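Local coordinates for protein amine oxidase (Emericella nidulans, PDB 3PGB) that probably oxidises primary amines to aldehydes, as other copper amine oxidases do, using a copper ion and a topaquinone cofactor made from one of its own tyrosines, at residues A[501-509]-A[696-707]; A[508-519]-A[523-531]. All coordinates share one frame; numbering follows the deposited sequence.

In the fold
Both contacts lie in the copper amine oxidase enzyme domain, on the same side of the chain's centre, with their own centres about 13 Å apart. Contact 1 joins the end of strand 498-504 and the loop after it to the end of strand 686-698 and the loop that follows, beside the copper. Contact 2 is nested within the chain loop that contact 1 closes: 508-519 overlaps the end of 501-509 by Ile508 and Gln509, and 523-531 leads into strand 532-542, which brings His532 and His534 to the metal. Pro700 packs on Gly529 and Ser530. The small three-stranded sheet of contact 2 is thus set against the loop that follows His698, and both contacts touch the second subunit.

Contact 1 (A[501-509]-A[696-707]); sequences EVRASGYIQ and MHHVPHTGDLPN. With CU (copper (II) ion), chain D.
Ile508 rests its two branches against Pro700 and Asp704, on the loop that follows the copper ligand His698. Its CG1 stands between the backbone N and the carbonyl carbon (chi1 69°), and from there the extended chain carries CD1 to Pro700 CB at 3.6 Å. The other branch, CG2, meets Asp704 CB at 4.1 Å, the two side chains crossing at about a right angle. A beta-branched residue suits this place because the branch at CB lets one side chain reach the proline ring and the aspartate methylene together.

Pro700 also lies over one face of the His698 imidazole, its CG offset toward the rim. This is the copper centre of an amine oxidase: His698 binds the metal through ND1 at 2.0 Å, His532 and His534 supply two more nitrogens, and a water sits 2.5 Å from the copper. On the far side of the ring, His698 NE2 donates to Asp704 OD1 at 3.0 Å. The acceptor is in the ring plane, yet the nitrogen comes from above the carboxylate, 51° out of its plane. Thr708 OG1 also bonds OD1, while OD2 takes the backbone N of His701, so the second-shell carboxylate is held at both oxygens and limits rotation of the imidazole.

Farther along, the side-chain amide of Asn707 stands nearly upright on the Tyr507 ring, their planes 85° apart, while Tyr507 OH reaches Ala311 O. Gly506 precedes the tyrosine with backbone angles at which a side chain would press on the carbonyl O of Ser505, and its own O comes within 3.2 Å of Asn707 CA. Within the strands, Val502 CG1 touches Met696 CE at 4.0 Å, the flexible thioether bending to meet the compact valine.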
loop_
_atom_site.group_PDB
_atom_site.type_symbol
_atom_site.label_atom_id
_atom_site.label_comp_id
_atom_site.label_asym_id
_atom_site.label_seq_id
_atom_site.Cartn_x
_atom_site.Cartn_y
_atom_site.Cartn_z
ATOM N N GLU A 501 4.756 -6.984 -6.177
ATOM C CA GLU A 501 3.313 -6.808 -6.004
ATOM C C GLU A 501 2.499 -7.824 -6.788
ATOM O O GLU A 501 2.921 -8.308 -7.841
ATOM C CB GLU A 501 2.881 -5.430 -6.498
ATOM C CG GLU A 501 3.281 -4.271 -5.618
ATOM C CD GLU A 501 2.872 -2.937 -6.223
ATOM O OE1 GLU A 501 1.747 -2.841 -6.777
ATOM O OE2 GLU A 501 3.680 -1.987 -6.152
ATOM N N VAL A 502 1.309 -8.112 -6.271
ATOM C CA VAL A 502 0.282 -8.791 -7.047
ATOM C C VAL A 502 -1.048 -8.076 -6.860
ATOM O O VAL A 502 -1.365 -7.596 -5.771
ATOM C CB VAL A 502 0.132 -10.271 -6.649
ATOM C CG1 VAL A 502 -0.319 -10.394 -5.200
ATOM C CG2 VAL A 502 -0.846 -10.976 -7.592
ATOM N N ARG A 503 -1.808 -7.980 -7.942
ATOM C CA ARG A 503 -3.203 -7.600 -7.850
ATOM C C ARG A 503 -4.050 -8.659 -8.548
ATOM O O ARG A 503 -3.568 -9.372 -9.432
ATOM C CB ARG A 503 -3.440 -6.215 -8.451
ATOM C CG ARG A 503 -2.614 -5.115 -7.832
ATOM C CD ARG A 503 -2.795 -3.792 -8.555
ATOM N NE ARG A 503 -2.147 -2.704 -7.831
ATOM C CZ ARG A 503 -2.722 -1.941 -6.906
ATOM N NH1 ARG A 503 -3.998 -2.107 -6.566
ATOM N NH2 ARG A 503 -2.010 -0.991 -6.312
ATOM N N ALA A 504 -5.309 -8.759 -8.131
ATOM C CA ALA A 504 -6.232 -9.748 -8.670
ATOM C C ALA A 504 -7.443 -9.071 -9.296
ATOM O O ALA A 504 -7.916 -8.045 -8.813
ATOM C CB ALA A 504 -6.680 -10.704 -7.584
ATOM N N SER A 505 -7.916 -9.655 -10.390
ATOM C CA SER A 505 -9.170 -9.270 -11.013
ATOM C C SER A 505 -9.750 -10.519 -11.667
ATOM O O SER A 505 -9.387 -11.629 -11.292
ATOM C CB SER A 505 -8.946 -8.156 -12.036
ATOM O OG SER A 505 -10.183 -7.659 -12.515
ATOM N N GLY A 506 -10.638 -10.343 -12.638
ATOM C CA GLY A 506 -11.286 -11.465 -13.295
ATOM C C GLY A 506 -12.514 -11.937 -12.534
ATOM O O GLY A 506 -13.046 -11.218 -11.687
ATOM N N TYR A 507 -12.954 -13.154 -12.840
ATOM C CA TYR A 507 -14.181 -13.709 -12.279
ATOM C C TYR A 507 -13.903 -14.460 -10.998
ATOM O O TYR A 507 -12.927 -15.198 -10.899
ATOM C CB TYR A 507 -14.843 -14.658 -13.274
ATOM C CG TYR A 507 -15.625 -13.953 -14.345
ATOM C CD1 TYR A 507 -15.047 -13.642 -15.564
ATOM C CD2 TYR A 507 -16.944 -13.594 -14.139
ATOM C CE1 TYR A 507 -15.761 -12.990 -16.547
ATOM C CE2 TYR A 507 -17.668 -12.949 -15.117
ATOM C CZ TYR A 507 -17.067 -12.646 -16.321
ATOM O OH TYR A 507 -17.770 -12.000 -17.308
ATOM N N ILE A 508 -14.771 -14.283 -10.013
ATOM C CA ILE A 508 -14.677 -15.057 -8.796
ATOM C C ILE A 508 -15.226 -16.455 -9.073
ATOM O O ILE A 508 -16.046 -16.637 -9.974
ATOM C CB ILE A 508 -15.421 -14.380 -7.612
ATOM C CG1 ILE A 508 -16.941 -14.397 -7.809
ATOM C CG2 ILE A 508 -14.917 -12.955 -7.419
ATOM C CD1 ILE A 508 -17.728 -13.877 -6.596
ATOM N N GLN A 509 -14.756 -17.445 -8.321
ATOM C CA GLN A 509 -15.391 -18.749 -8.346
ATOM C C GLN A 509 -16.482 -18.732 -7.298
ATOM O O GLN A 509 -16.216 -18.752 -6.092
ATOM C CB GLN A 509 -14.417 -19.892 -8.104
ATOM C CG GLN A 509 -15.061 -21.228 -8.405
ATOM C CD GLN A 509 -14.093 -22.365 -8.345
ATOM O OE1 GLN A 509 -14.089 -23.133 -7.385
ATOM N NE2 GLN A 509 -13.254 -22.484 -9.363
ATOM N N MET A 696 -4.273 -12.414 0.394
ATOM C CA MET A 696 -5.489 -11.660 0.705
ATOM C C MET A 696 -6.554 -12.585 1.271
ATOM O O MET A 696 -6.650 -13.737 0.853
ATOM C CB MET A 696 -6.081 -11.072 -0.570
ATOM C CG MET A 696 -5.265 -10.007 -1.248
ATOM S SD MET A 696 -5.303 -10.217 -3.042
ATOM C CE MET A 696 -3.764 -11.107 -3.313
ATOM N N HIS A 697 -7.364 -12.071 2.196
ATOM C CA HIS A 697 -8.589 -12.741 2.596
ATOM C C HIS A 697 -9.694 -12.115 1.764
ATOM O O HIS A 697 -9.959 -10.917 1.881
ATOM C CB HIS A 697 -8.883 -12.545 4.085
ATOM C CG HIS A 697 -7.778 -12.992 4.987
ATOM N ND1 HIS A 697 -7.458 -14.320 5.176
ATOM C CD2 HIS A 697 -6.924 -12.285 5.764
ATOM C CE1 HIS A 697 -6.449 -14.409 6.024
ATOM N NE2 HIS A 697 -6.110 -13.190 6.399
ATOM N N HIS A 698 -10.333 -12.921 0.922
ATOM C CA HIS A 698 -11.296 -12.408 -0.039
ATOM C C HIS A 698 -12.670 -13.019 0.197
ATOM O O HIS A 698 -12.892 -14.201 -0.083
ATOM C CB HIS A 698 -10.806 -12.683 -1.462
ATOM C CG HIS A 698 -11.551 -11.928 -2.521
ATOM N ND1 HIS A 698 -11.421 -12.213 -3.863
ATOM C CD2 HIS A 698 -12.441 -10.911 -2.437
ATOM C CE1 HIS A 698 -12.192 -11.399 -4.561
ATOM N NE2 HIS A 698 -12.821 -10.599 -3.720
ATOM N N VAL A 699 -13.573 -12.203 0.739
ATOM C CA VAL A 699 -14.978 -12.549 0.875
ATOM C C VAL A 699 -15.750 -11.680 -0.116
ATOM O O VAL A 699 -16.192 -10.589 0.233
ATOM C CB VAL A 699 -15.486 -12.302 2.313
ATOM C CG1 VAL A 699 -16.926 -12.792 2.458
ATOM C CG2 VAL A 699 -14.579 -12.995 3.320
ATOM N N PRO A 700 -15.907 -12.156 -1.366
ATOM C CA PRO A 700 -16.478 -11.310 -2.404
ATOM C C PRO A 700 -17.864 -10.770 -2.081
ATOM O O PRO A 700 -18.733 -11.525 -1.620
ATOM C CB PRO A 700 -16.548 -12.246 -3.613
ATOM C CG PRO A 700 -15.517 -13.238 -3.365
ATOM C CD PRO A 700 -15.597 -13.492 -1.903
ATOM N N HIS A 701 -18.047 -9.470 -2.336
ATOM C CA HIS A 701 -19.335 -8.803 -2.196
ATOM C C HIS A 701 -19.902 -8.447 -3.577
ATOM O O HIS A 701 -19.364 -8.872 -4.602
ATOM C CB HIS A 701 -19.206 -7.570 -1.278
ATOM C CG HIS A 701 -18.547 -6.379 -1.913
ATOM N ND1 HIS A 701 -19.223 -5.204 -2.163
ATOM C CD2 HIS A 701 -17.270 -6.168 -2.310
ATOM C CE1 HIS A 701 -18.399 -4.327 -2.705
ATOM N NE2 HIS A 701 -17.207 -4.887 -2.807
ATOM N N THR A 702 -20.982 -7.666 -3.597
ATOM C CA THR A 702 -21.674 -7.330 -4.839
ATOM C C THR A 702 -20.788 -6.559 -5.819
ATOM O O THR A 702 -20.981 -6.640 -7.031
ATOM C CB THR A 702 -22.950 -6.502 -4.564
ATOM O OG1 THR A 702 -22.617 -5.350 -3.768
ATOM C CG2 THR A 702 -23.999 -7.349 -3.848
ATOM N N GLY A 703 -19.822 -5.817 -5.290
ATOM C CA GLY A 703 -18.856 -5.093 -6.108
ATOM C C GLY A 703 -17.827 -5.976 -6.796
ATOM O O GLY A 703 -17.008 -5.493 -7.575
ATOM N N ASP A 704 -17.845 -7.270 -6.500
ATOM C CA ASP A 704 -17.049 -8.228 -7.257
ATOM C C ASP A 704 -17.794 -8.735 -8.500
ATOM O O ASP A 704 -17.268 -9.564 -9.235
ATOM C CB ASP A 704 -16.620 -9.385 -6.353
ATOM C CG ASP A 704 -15.599 -8.950 -5.321
ATOM O OD1 ASP A 704 -14.404 -8.917 -5.670
ATOM O OD2 ASP A 704 -15.981 -8.634 -4.177
ATOM N N LEU A 705 -19.007 -8.229 -8.728
ATOM C CA LEU A 705 -19.772 -8.531 -9.933
ATOM C C LEU A 705 -19.683 -7.355 -10.904
ATOM O O LEU A 705 -19.930 -6.215 -10.513
ATOM C CB LEU A 705 -21.241 -8.770 -9.589
ATOM C CG LEU A 705 -21.548 -9.872 -8.580
ATOM C CD1 LEU A 705 -23.043 -9.895 -8.305
ATOM C CD2 LEU A 705 -21.064 -11.218 -9.081
ATOM N N PRO A 706 -19.337 -7.617 -12.175
ATOM C CA PRO A 706 -19.014 -8.901 -12.810
ATOM C C PRO A 706 -17.615 -9.434 -12.464
ATOM O O PRO A 706 -17.400 -10.651 -12.455
ATOM C CB PRO A 706 -19.098 -8.570 -14.299
ATOM C CG PRO A 706 -18.672 -7.117 -14.351
ATOM C CD PRO A 706 -19.285 -6.502 -13.140
ATOM N N ASN A 707 -16.676 -8.531 -12.191
ATOM C CA ASN A 707 -15.301 -8.916 -11.887
ATOM C C ASN A 707 -14.771 -8.245 -10.645
ATOM O O ASN A 707 -15.204 -7.153 -10.284
ATOM C CB ASN A 707 -14.374 -8.542 -13.045
ATOM C CG ASN A 707 -14.422 -9.534 -14.179
ATOM O OD1 ASN A 707 -15.150 -10.534 -14.131
ATOM N ND2 ASN A 707 -13.632 -9.268 -15.214
HETATM CU CU CU D . -10.169 -13.558 -4.677
HETATM O O HOH W 1 -10.897 -13.833 -7.033
#

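Contact 2 (A[508-519]-A[523-531]); sequences IQSAYYANNQDF and IHDSLSGSM
Ser528 lies opposite Ala511, and its side chain can be followed outward from the backbone. CB comes first, 3.2 Å from Ala511 O. The hydroxyl lies anti to the backbone N (chi1 170°), which turns OG toward Asn516. There the amide ND2 donates to OG at 3.3 Å, with OG close to the amide plane; Asn516 OD1 is taken by the backbone N of Asn392. Ser530 N also donates to OG, at 3.0 Å, closing an ST turn, and a water lies between OG and Asn516 O. Serine suits this buried place because its short hydroxyl can serve several partners at once.

Ser528 belongs to a small antiparallel sheet in which 527-528 is the middle strand, between 511-512 and 522-524. Ala511 and Ser528 are its hydrogen-bonded pair: Ser528 N gives to Ala511 O at 2.8 Å, and Ala511 N returns a bond to Ser528 O. Tyr512 and Leu527 make the next, non-hydrogen-bonded pair. On the other side of the middle strand, Ile523 and His524 both face Leu527, a classic beta bulge.

Small residues let the two chain segments come close: the Ala511 methyl rests 3.6 Å from Ser530 OG, a hydroxyl bonded to Gln396. The Tyr513 ring meets Ser526 obliquely, CD2 3.7 Å from its CB. Another water bridges Gln509 O and Gly529 O where the strands part. Beyond the sheet, Met531 curls its thioether toward Phe519, with SD 5.5 Å from the ring centroid in an oblique Met-aromatic contact; Met574 of the second subunit packs on the same phenylalanine.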
loop_
_atom_site.group_PDB
_atom_site.type_symbol
_atom_site.label_atom_id
_atom_site.label_comp_id
_atom_site.label_asym_id
_atom_site.label_seq_id
_atom_site.Cartn_x
_atom_site.Cartn_y
_atom_site.Cartn_z
ATOM N N ILE A 508 -14.771 -14.283 -10.013
ATOM C CA ILE A 508 -14.677 -15.057 -8.796
ATOM C C ILE A 508 -15.226 -16.455 -9.073
ATOM O O ILE A 508 -16.046 -16.637 -9.974
ATOM C CB ILE A 508 -15.421 -14.380 -7.612
ATOM C CG1 ILE A 508 -16.941 -14.397 -7.809
ATOM C CG2 ILE A 508 -14.917 -12.955 -7.419
ATOM C CD1 ILE A 508 -17.728 -13.877 -6.596
ATOM N N GLN A 509 -14.756 -17.445 -8.321
ATOM C CA GLN A 509 -15.391 -18.749 -8.346
ATOM C C GLN A 509 -16.482 -18.732 -7.298
ATOM O O GLN A 509 -16.216 -18.752 -6.092
ATOM C CB GLN A 509 -14.417 -19.892 -8.104
ATOM C CG GLN A 509 -15.061 -21.228 -8.405
ATOM C CD GLN A 509 -14.093 -22.365 -8.345
ATOM O OE1 GLN A 509 -14.089 -23.133 -7.385
ATOM N NE2 GLN A 509 -13.254 -22.484 -9.363
ATOM N N SER A 510 -17.713 -18.707 -7.794
ATOM C CA SER A 510 -18.898 -18.433 -6.998
ATOM C C SER A 510 -19.312 -19.642 -6.171
ATOM O O SER A 510 -18.696 -20.701 -6.254
ATOM C CB SER A 510 -20.023 -18.035 -7.953
ATOM O OG SER A 510 -21.187 -17.646 -7.272
ATOM N N ALA A 511 -20.347 -19.466 -5.357
ATOM C CA ALA A 511 -20.948 -20.555 -4.593
ATOM C C ALA A 511 -22.459 -20.387 -4.606
ATOM O O ALA A 511 -22.956 -19.261 -4.628
ATOM C CB ALA A 511 -20.428 -20.554 -3.165
ATOM N N TYR A 512 -23.188 -21.501 -4.606
ATOM C CA TYR A 512 -24.651 -21.458 -4.565
ATOM C C TYR A 512 -25.096 -20.896 -3.222
ATOM O O TYR A 512 -24.494 -21.192 -2.189
ATOM C CB TYR A 512 -25.253 -22.849 -4.796
ATOM C CG TYR A 512 -26.718 -22.825 -5.183
ATOM C CD1 TYR A 512 -27.125 -22.315 -6.418
ATOM C CD2 TYR A 512 -27.693 -23.315 -4.326
ATOM C CE1 TYR A 512 -28.467 -22.291 -6.783
ATOM C CE2 TYR A 512 -29.035 -23.292 -4.675
ATOM C CZ TYR A 512 -29.414 -22.785 -5.906
ATOM O OH TYR A 512 -30.739 -22.769 -6.244
ATOM N N TYR A 513 -26.147 -20.083 -3.241
ATOM C CA TYR A 513 -26.548 -19.311 -2.056
ATOM C C TYR A 513 -27.074 -20.186 -0.932
ATOM O O TYR A 513 -26.869 -19.876 0.242
ATOM C CB TYR A 513 -27.607 -18.268 -2.417
ATOM C CG TYR A 513 -29.035 -18.777 -2.404
ATOM C CD1 TYR A 513 -29.884 -18.493 -1.338
ATOM C CD2 TYR A 513 -29.537 -19.544 -3.457
ATOM C CE1 TYR A 513 -31.197 -18.957 -1.316
ATOM C CE2 TYR A 513 -30.851 -20.010 -3.449
ATOM C CZ TYR A 513 -31.673 -19.714 -2.377
ATOM O OH TYR A 513 -32.968 -20.171 -2.363
ATOM N N ALA A 514 -27.743 -21.279 -1.301
ATOM C CA ALA A 514 -28.566 -22.039 -0.370
ATOM C C ALA A 514 -27.777 -22.501 0.846
ATOM O O ALA A 514 -26.826 -23.262 0.722
ATOM C CB ALA A 514 -29.211 -23.232 -1.078
ATOM N N ASN A 515 -28.168 -21.999 2.015
ATOM C CA ASN A 515 -27.626 -22.449 3.294
ATOM C C ASN A 515 -26.136 -22.149 3.488
ATOM O O ASN A 515 -25.479 -22.788 4.314
ATOM C CB ASN A 515 -27.868 -23.949 3.473
ATOM C CG ASN A 515 -29.236 -24.374 2.995
ATOM O OD1 ASN A 515 -30.256 -23.963 3.556
ATOM N ND2 ASN A 515 -29.269 -25.181 1.939
ATOM N N ASN A 516 -25.609 -21.171 2.750
ATOM C CA ASN A 516 -24.185 -20.834 2.830
ATOM C C ASN A 516 -23.925 -19.551 3.641
ATOM O O ASN A 516 -22.942 -18.853 3.409
ATOM C CB ASN A 516 -23.619 -20.697 1.415
ATOM C CG ASN A 516 -22.130 -20.968 1.347
ATOM O OD1 ASN A 516 -21.644 -21.942 1.914
ATOM N ND2 ASN A 516 -21.401 -20.114 0.634
ATOM N N GLN A 517 -24.799 -19.271 4.608
ATOM C CA GLN A 517 -24.771 -18.020 5.365
ATOM C C GLN A 517 -23.479 -17.792 6.136
ATOM O O GLN A 517 -23.085 -16.645 6.340
ATOM C CB GLN A 517 -25.924 -17.971 6.374
ATOM C CG GLN A 517 -27.307 -17.826 5.759
ATOM C CD GLN A 517 -27.977 -19.163 5.496
ATOM O OE1 GLN A 517 -27.309 -20.193 5.385
ATOM N NE2 GLN A 517 -29.307 -19.152 5.412
ATOM N N ASP A 518 -22.843 -18.878 6.579
ATOM C CA ASP A 518 -21.661 -18.799 7.438
ATOM C C ASP A 518 -20.350 -18.685 6.657
ATOM O O ASP A 518 -19.272 -18.577 7.254
ATOM C CB ASP A 518 -21.614 -20.009 8.388
ATOM C CG ASP A 518 -22.692 -19.951 9.480
ATOM O OD1 ASP A 518 -23.578 -19.076 9.429
ATOM O OD2 ASP A 518 -22.652 -20.783 10.399
ATOM N N PHE A 519 -20.444 -18.685 5.331
ATOM C CA PHE A 519 -19.268 -18.744 4.472
ATOM C C PHE A 519 -19.305 -17.710 3.348
ATOM O O PHE A 519 -18.711 -17.926 2.290
ATOM C CB PHE A 519 -19.133 -20.147 3.879
ATOM C CG PHE A 519 -19.075 -21.238 4.905
ATOM C CD1 PHE A 519 -17.853 -21.730 5.348
ATOM C CD2 PHE A 519 -20.236 -21.779 5.423
ATOM C CE1 PHE A 519 -17.796 -22.745 6.297
ATOM C CE2 PHE A 519 -20.189 -22.783 6.369
ATOM C CZ PHE A 519 -18.965 -23.273 6.806
ATOM N N ILE A 523 -24.880 -12.260 -2.893
ATOM C CA ILE A 523 -24.615 -11.086 -3.737
ATOM C C ILE A 523 -25.452 -11.018 -5.020
ATOM O O ILE A 523 -25.371 -10.030 -5.756
ATOM C CB ILE A 523 -23.109 -10.980 -4.089
ATOM C CG1 ILE A 523 -22.633 -12.207 -4.875
ATOM C CG2 ILE A 523 -22.284 -10.812 -2.811
ATOM C CD1 ILE A 523 -21.263 -12.037 -5.457
ATOM N N HIS A 524 -26.249 -12.056 -5.286
ATOM C CA HIS A 524 -27.185 -12.057 -6.425
ATOM C C HIS A 524 -28.349 -13.032 -6.201
ATOM O O HIS A 524 -28.337 -13.807 -5.252
ATOM C CB HIS A 524 -26.461 -12.383 -7.733
ATOM C CG HIS A 524 -26.996 -11.633 -8.912
ATOM N ND1 HIS A 524 -27.699 -12.244 -9.928
ATOM C CD2 HIS A 524 -26.950 -10.316 -9.224
ATOM C CE1 HIS A 524 -28.054 -11.337 -10.820
ATOM N NE2 HIS A 524 -27.612 -10.160 -10.417
ATOM N N ASP A 525 -29.341 -12.989 -7.087
ATOM C CA ASP A 525 -30.612 -13.721 -6.921
ATOM C C ASP A 525 -30.451 -15.091 -6.259
ATOM O O ASP A 525 -31.196 -15.428 -5.342
ATOM C CB ASP A 525 -31.349 -13.877 -8.263
ATOM C CG ASP A 525 -31.583 -12.539 -8.977
ATOM O OD1 ASP A 525 -32.509 -12.464 -9.823
ATOM O OD2 ASP A 525 -30.840 -11.566 -8.704
ATOM N N SER A 526 -29.475 -15.868 -6.717
ATOM C CA SER A 526 -29.187 -17.177 -6.122
ATOM C C SER A 526 -27.683 -17.413 -5.981
ATOM O O SER A 526 -27.200 -18.545 -6.111
ATOM C CB SER A 526 -29.836 -18.283 -6.958
ATOM O OG SER A 526 -31.245 -18.166 -6.920
ATOM N N LEU A 527 -26.953 -16.336 -5.683
ATOM C CA LEU A 527 -25.493 -16.346 -5.728
ATOM C C LEU A 527 -24.868 -15.961 -4.395
ATOM O O LEU A 527 -25.258 -14.966 -3.788
ATOM C CB LEU A 527 -24.991 -15.382 -6.807
ATOM C CG LEU A 527 -23.563 -15.631 -7.304
ATOM C CD1 LEU A 527 -23.526 -16.941 -8.056
ATOM C CD2 LEU A 527 -23.078 -14.504 -8.192
ATOM N N SER A 528 -23.901 -16.764 -3.953
ATOM C CA SER A 528 -23.035 -16.406 -2.842
ATOM C C SER A 528 -21.669 -16.020 -3.370
ATOM O O SER A 528 -21.118 -16.690 -4.243
ATOM C CB SER A 528 -22.873 -17.567 -1.870
ATOM O OG SER A 528 -21.855 -17.278 -0.928
ATOM N N GLY A 529 -21.119 -14.943 -2.821
ATOM C CA GLY A 529 -19.783 -14.514 -3.171
ATOM C C GLY A 529 -18.741 -15.512 -2.715
ATOM O O GLY A 529 -17.666 -15.583 -3.307
ATOM N N SER A 530 -19.070 -16.284 -1.672
ATOM C CA SER A 530 -18.207 -17.340 -1.131
ATOM C C SER A 530 -17.074 -16.707 -0.322
ATOM O O SER A 530 -17.191 -15.558 0.119
ATOM C CB SER A 530 -17.673 -18.252 -2.251
ATOM O OG SER A 530 -17.307 -19.539 -1.778
ATOM N N MET A 531 -15.999 -17.463 -0.097
ATOM C CA MET A 531 -14.821 -16.934 0.575
ATOM C C MET A 531 -13.596 -17.741 0.197
ATOM O O MET A 531 -13.697 -18.935 -0.055
ATOM C CB MET A 531 -15.008 -16.936 2.097
ATOM C CG MET A 531 -15.262 -18.299 2.721
ATOM S SD MET A 531 -15.621 -18.205 4.489
ATOM C CE MET A 531 -14.091 -17.490 5.110
HETATM O O HOH W 2 -15.126 -16.783 -4.093
HETATM O O HOH W 3 -23.094 -16.895 1.467
#